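Local coordinates for SusD-like carbohydrate binding protein BF1063 (Bacteroides fragilis NCTC 9343, PDB 3I4G), which probably binds carbohydrate at the outer membrane as a SusD-like component of glycan uptake, at residues Y236-L239 with S243-T246; L319-Y324 with R420-M425. One frame throughout, in Å; residues are numbered along the deposited sequence. Where two conformers were deposited one is given.

Contact 1. Residues Y236-L239 with S243-T246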
loop_
_atom_site.group_PDB
_atom_site.type_symbol
_atom_site.label_atom_id
_atom_site.label_comp_id
_atom_site.label_asym_id
_atom_site.label_seq_id
_atom_site.Cartn_x
_atom_site.Cartn_y
_atom_site.Cartn_z
ATOM N N TYR A 236 -14.688 -9.379 -2.019
ATOM C CA TYR A 236 -13.629 -8.371 -2.051
ATOM C C TYR A 236 -13.518 -7.639 -0.723
ATOM O O TYR A 236 -12.429 -7.524 -0.180
ATOM C CB TYR A 236 -13.922 -7.361 -3.158
ATOM C CG TYR A 236 -12.892 -6.281 -3.430
ATOM C CD1 TYR A 236 -11.860 -6.501 -4.293
ATOM C CD2 TYR A 236 -13.048 -5.006 -2.899
ATOM C CE1 TYR A 236 -10.965 -5.507 -4.609
ATOM C CE2 TYR A 236 -12.175 -3.984 -3.197
ATOM C CZ TYR A 236 -11.123 -4.245 -4.055
ATOM O OH TYR A 236 -10.238 -3.225 -4.365
ATOM N N GLN A 237 -14.635 -7.136 -0.209
ATOM C CA GLN A 237 -14.614 -6.350 1.042
ATOM C C GLN A 237 -13.994 -7.095 2.210
ATOM O O GLN A 237 -13.254 -6.517 3.019
ATOM C CB GLN A 237 -16.020 -5.894 1.433
ATOM C CG GLN A 237 -16.645 -4.907 0.480
ATOM C CD GLN A 237 -17.972 -4.445 0.975
ATOM O OE1 GLN A 237 -18.985 -5.149 0.800
ATOM N NE2 GLN A 237 -18.021 -3.240 1.529
ATOM N N GLU A 238 -14.288 -8.388 2.286
ATOM C CA GLU A 238 -13.863 -9.222 3.400
ATOM C C GLU A 238 -12.388 -9.508 3.425
ATOM O O GLU A 238 -11.877 -9.942 4.452
ATOM C CB GLU A 238 -14.693 -10.545 3.428
ATOM C CG GLU A 238 -16.101 -10.266 3.972
ATOM C CD GLU A 238 -17.036 -11.452 3.923
ATOM O OE1 GLU A 238 -16.643 -12.525 3.472
ATOM O OE2 GLU A 238 -18.206 -11.286 4.372
ATOM N N LEU A 239 -11.681 -9.221 2.345
ATOM C CA LEU A 239 -10.218 -9.282 2.356
ATOM C C LEU A 239 -9.602 -8.318 3.341
ATOM O O LEU A 239 -8.478 -8.551 3.774
ATOM C CB LEU A 239 -9.668 -8.933 0.975
ATOM C CG LEU A 239 -9.993 -9.898 -0.155
ATOM C CD1 LEU A 239 -9.602 -9.258 -1.489
ATOM C CD2 LEU A 239 -9.312 -11.256 0.072
ATOM N N SER A 243 -12.459 -9.917 10.833
ATOM C CA SER A 243 -13.174 -11.170 11.081
ATOM C C SER A 243 -12.988 -12.214 9.992
ATOM O O SER A 243 -13.227 -13.396 10.228
ATOM C CB SER A 243 -14.683 -10.915 11.247
ATOM O OG SER A 243 -14.976 -10.114 12.386
ATOM N N THR A 244 -12.579 -11.773 8.801
ATOM C CA THR A 244 -12.462 -12.609 7.634
ATOM C C THR A 244 -11.144 -12.571 6.877
ATOM O O THR A 244 -10.897 -13.396 5.997
ATOM C CB THR A 244 -13.582 -12.142 6.661
ATOM O OG1 THR A 244 -13.526 -10.718 6.489
ATOM C CG2 THR A 244 -14.978 -12.523 7.196
ATOM N N GLY A 245 -10.312 -11.582 7.180
ATOM C CA GLY A 245 -9.114 -11.355 6.412
ATOM C C GLY A 245 -8.018 -12.376 6.513
ATOM O O GLY A 245 -7.087 -12.353 5.706
ATOM N N THR A 246 -8.068 -13.238 7.526
ATOM C CA THR A 246 -7.084 -14.311 7.641
ATOM C C THR A 246 -7.677 -15.681 7.337
ATOM O O THR A 246 -6.931 -16.670 7.419
ATOM C CB THR A 246 -6.440 -14.378 9.049
ATOM O OG1 THR A 246 -7.415 -14.791 10.002
ATOM C CG2 THR A 246 -5.853 -13.055 9.456
HETATM O O HOH W 1 -11.948 -13.297 3.686
#
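Glu-238 and Leu-239, at the end of the 236-239 segment, lie against Thr-244 and Gly-245 where the loop between helix 214-227 and strand 251-252 doubles back, the CA atoms of Leu-239 and Gly-245 coming within 4.7 Å of each other. The one direct hydrogen bond across the contact runs from the side chain of Thr-244 to the backbone: OG1 gives its proton to Glu-238 O at 2.7 Å. It approaches in the carbonyl plane on a lone pair, with a C=O...donor angle of 118°. Threonine suits the place because its two branches do different work. With chi1 at 51°, OG1 sits between the backbone N and the carbonyl carbon of its own residue and faces the neighbouring carbonyl, while CG2 lies alongside the Glu-238 side chain, 4.0 Å from CD. The glutamate in turn sends its extended chain past the threonine, so that its CB packs on Thr-244 OG1 at 3.3 Å and its aliphatic part covers the hydroxyl. A water donates to Thr-244 O, which also bonds Asn-248 ND2, and reaches Glu-238 O only weakly. Gly-245, which has no side chain, lets the chain pass close to the Leu-239 carbonyl, its CA 3.9 Å from Leu-239 O. Asn-251 ND2 bridges the two segments, bonding both Leu-239 O and Gly-245 O. Among the carbonyls of the 3-10 segment, then, Glu-238 O takes a hydroxyl and Leu-239 O a side-chain amide: side-chain donors, with a water as a weak second, take the place of strand pairing.

Contact 2. Residues L319-Y324 with R420-M425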
loop_
_atom_site.group_PDB
_atom_site.type_symbol
_atom_site.label_atom_id
_atom_site.label_comp_id
_atom_site.label_asym_id
_atom_site.label_seq_id
_atom_site.Cartn_x
_atom_site.Cartn_y
_atom_site.Cartn_z
ATOM N N LEU A 319 -15.852 0.291 -6.734
ATOM C CA LEU A 319 -15.911 1.703 -6.351
ATOM C C LEU A 319 -16.611 1.835 -5.009
ATOM O O LEU A 319 -16.016 2.285 -4.039
ATOM C CB LEU A 319 -16.624 2.488 -7.438
ATOM C CG LEU A 319 -16.661 4.013 -7.351
ATOM C CD1 LEU A 319 -17.053 4.569 -8.729
ATOM C CD2 LEU A 319 -17.606 4.530 -6.248
ATOM N N ASP A 320 -17.862 1.368 -4.917
ATOM C CA ASP A 320 -18.559 1.437 -3.640
ATOM C C ASP A 320 -17.892 0.568 -2.582
ATOM O O ASP A 320 -18.002 0.888 -1.395
ATOM C CB ASP A 320 -20.060 1.056 -3.808
ATOM C CG ASP A 320 -20.912 2.179 -4.367
ATOM O OD1 ASP A 320 -20.625 3.358 -4.025
ATOM O OD2 ASP A 320 -21.900 1.870 -5.103
ATOM N N TYR A 321 -17.204 -0.508 -2.950
ATOM C CA TYR A 321 -16.498 -1.280 -1.913
ATOM C C TYR A 321 -15.325 -0.513 -1.295
ATOM O O TYR A 321 -14.969 -0.739 -0.162
ATOM C CB TYR A 321 -15.925 -2.591 -2.440
ATOM C CG TYR A 321 -16.939 -3.596 -2.965
ATOM C CD1 TYR A 321 -18.213 -3.661 -2.466
ATOM C CD2 TYR A 321 -16.567 -4.567 -3.900
ATOM C CE1 TYR A 321 -19.136 -4.612 -2.932
ATOM C CE2 TYR A 321 -17.467 -5.505 -4.383
ATOM C CZ TYR A 321 -18.745 -5.516 -3.897
ATOM O OH TYR A 321 -19.688 -6.445 -4.342
ATOM N N THR A 322 -14.744 0.395 -2.060
ATOM C CA THR A 322 -13.495 1.056 -1.669
ATOM C C THR A 322 -13.641 2.456 -1.116
ATOM O O THR A 322 -12.896 2.818 -0.176
ATOM C CB THR A 322 -12.548 1.053 -2.865
ATOM O OG1 THR A 322 -12.357 -0.322 -3.285
ATOM C CG2 THR A 322 -11.187 1.633 -2.527
ATOM N N ILE A 323 -14.580 3.228 -1.654
ATOM C CA ILE A 323 -14.757 4.623 -1.248
ATOM C C ILE A 323 -16.204 4.934 -0.996
ATOM O O ILE A 323 -17.094 4.206 -1.473
ATOM C CB ILE A 323 -14.162 5.600 -2.336
ATOM C CG1 ILE A 323 -14.949 5.549 -3.654
ATOM C CG2 ILE A 323 -12.703 5.280 -2.568
ATOM C CD1 ILE A 323 -14.465 6.558 -4.719
ATOM N N TYR A 324 -16.468 6.016 -0.263
ATOM C CA TYR A 324 -17.852 6.515 -0.100
ATOM C C TYR A 324 -17.823 8.038 -0.258
ATOM O O TYR A 324 -16.741 8.658 -0.412
ATOM C CB TYR A 324 -18.545 5.981 1.172
ATOM C CG TYR A 324 -17.951 6.355 2.505
ATOM C CD1 TYR A 324 -16.946 5.584 3.055
ATOM C CD2 TYR A 324 -18.464 7.393 3.259
ATOM C CE1 TYR A 324 -16.437 5.849 4.296
ATOM C CE2 TYR A 324 -17.943 7.688 4.504
ATOM C CZ TYR A 324 -16.931 6.921 5.003
ATOM O OH TYR A 324 -16.416 7.220 6.245
ATOM N N ARG A 420 -14.055 -12.354 -9.933
ATOM C CA ARG A 420 -14.372 -12.548 -8.547
ATOM C C ARG A 420 -15.881 -12.412 -8.380
ATOM O O ARG A 420 -16.458 -11.451 -8.893
ATOM C CB ARG A 420 -13.615 -11.463 -7.732
ATOM C CG ARG A 420 -13.736 -11.592 -6.266
ATOM C CD ARG A 420 -13.323 -10.331 -5.557
ATOM N NE ARG A 420 -11.940 -9.929 -5.796
ATOM C CZ ARG A 420 -10.903 -10.392 -5.111
ATOM N NH1 ARG A 420 -11.030 -11.347 -4.213
ATOM N NH2 ARG A 420 -9.689 -9.926 -5.376
ATOM N N ALA A 421 -16.556 -13.304 -7.666
ATOM C CA ALA A 421 -18.035 -13.273 -7.635
ATOM C C ALA A 421 -18.665 -11.957 -7.213
ATOM O O ALA A 421 -19.708 -11.552 -7.743
ATOM C CB ALA A 421 -18.551 -14.392 -6.728
ATOM N N SER A 422 -18.048 -11.285 -6.248
ATOM C CA SER A 422 -18.564 -10.015 -5.745
ATOM C C SER A 422 -18.277 -8.837 -6.677
ATOM O O SER A 422 -18.737 -7.727 -6.424
ATOM C CB SER A 422 -17.980 -9.718 -4.368
ATOM O OG SER A 422 -16.552 -9.664 -4.406
ATOM N N VAL A 423 -17.499 -9.053 -7.736
ATOM C CA VAL A 423 -17.137 -8.000 -8.670
ATOM C C VAL A 423 -17.744 -8.314 -10.032
ATOM O O VAL A 423 -18.495 -7.493 -10.586
ATOM C CB VAL A 423 -15.593 -7.841 -8.674
ATOM C CG1 VAL A 423 -15.134 -6.882 -9.767
ATOM C CG2 VAL A 423 -15.080 -7.387 -7.301
ATOM N N ASN A 424 -17.375 -9.467 -10.583
ATOM C CA ASN A 424 -18.015 -10.006 -11.788
ATOM C C ASN A 424 -18.042 -9.024 -12.957
ATOM O O ASN A 424 -19.084 -8.779 -13.580
ATOM C CB ASN A 424 -19.418 -10.492 -11.465
ATOM C CG ASN A 424 -20.013 -11.326 -12.581
ATOM O OD1 ASN A 424 -19.307 -12.127 -13.189
ATOM N ND2 ASN A 424 -21.304 -11.143 -12.836
HETATM N N MSE A 425 -16.880 -8.445 -13.224
HETATM C CA MSE A 425 -16.738 -7.512 -14.331
HETATM C C MSE A 425 -16.415 -8.248 -15.642
HETATM O O MSE A 425 -15.817 -9.313 -15.605
HETATM C CB MSE A 425 -15.678 -6.470 -13.990
HETATM C CG MSE A 425 -16.166 -5.482 -12.945
HETATM SE SE MSE A 425 -17.547 -4.241 -13.619
HETATM C CE MSE A 425 -16.396 -3.185 -14.697
#
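The Tyr-321 ring meets the 420-425 segment at its edge: Ser-422 O lies in the ring plane beside the hydroxyl, and Val-423 CG2 packs on the ring edge near that plane, 4.2 Å from CE2. Over one face, off centre, lies the Gln-237 side chain, while the Tyr-236 ring comes up beside the CD2 edge. The phenol OH donates to Ser-422 O at 2.6 Å, meeting a lone pair in the carbonyl plane at a C=O...donor angle of 138°. Tyrosine fits because the gap between the backbones is wide, 9.6 Å between the CA atoms of Tyr-321 and Val-423, and a long rigid ring carries a donor across it. With CG anti to the carbonyl carbon (chi1 -62°), the ring is directed from the helix to the loop. Ser-422 also brings its CB to 3.7 Å from Tyr-321 OH, but its own hydroxyl bonds to Ala-234 O. Val-423 also touches Arg-318. The contact therefore joins the last turn of helix 317-322, just before strand 323-325 pairs antiparallel with strand 360-362, to the loop linking helix 414-418 with helix 433-447.

Contact 1 and contact 2 have centres about 13 Å apart and follow one another along the chain, yet they meet directly through the 236-239 segment. Ser-422 OG lies 3.0 Å from Tyr-236 N, a probable hydrogen bond, so the loop that receives Tyr-321 in contact 2 also reaches the start of contact 1. Helix 317-322 touches the same segment: Gln-237 CD is 3.5 Å from Tyr-321 CD1, and Tyr-236 CE2 is 3.7 Å from Thr-322 OG1. Residues 236-239 thus sit between the loop reversal of contact 1 and the helix and loop of contact 2. Both contacts lie within the SusD family region.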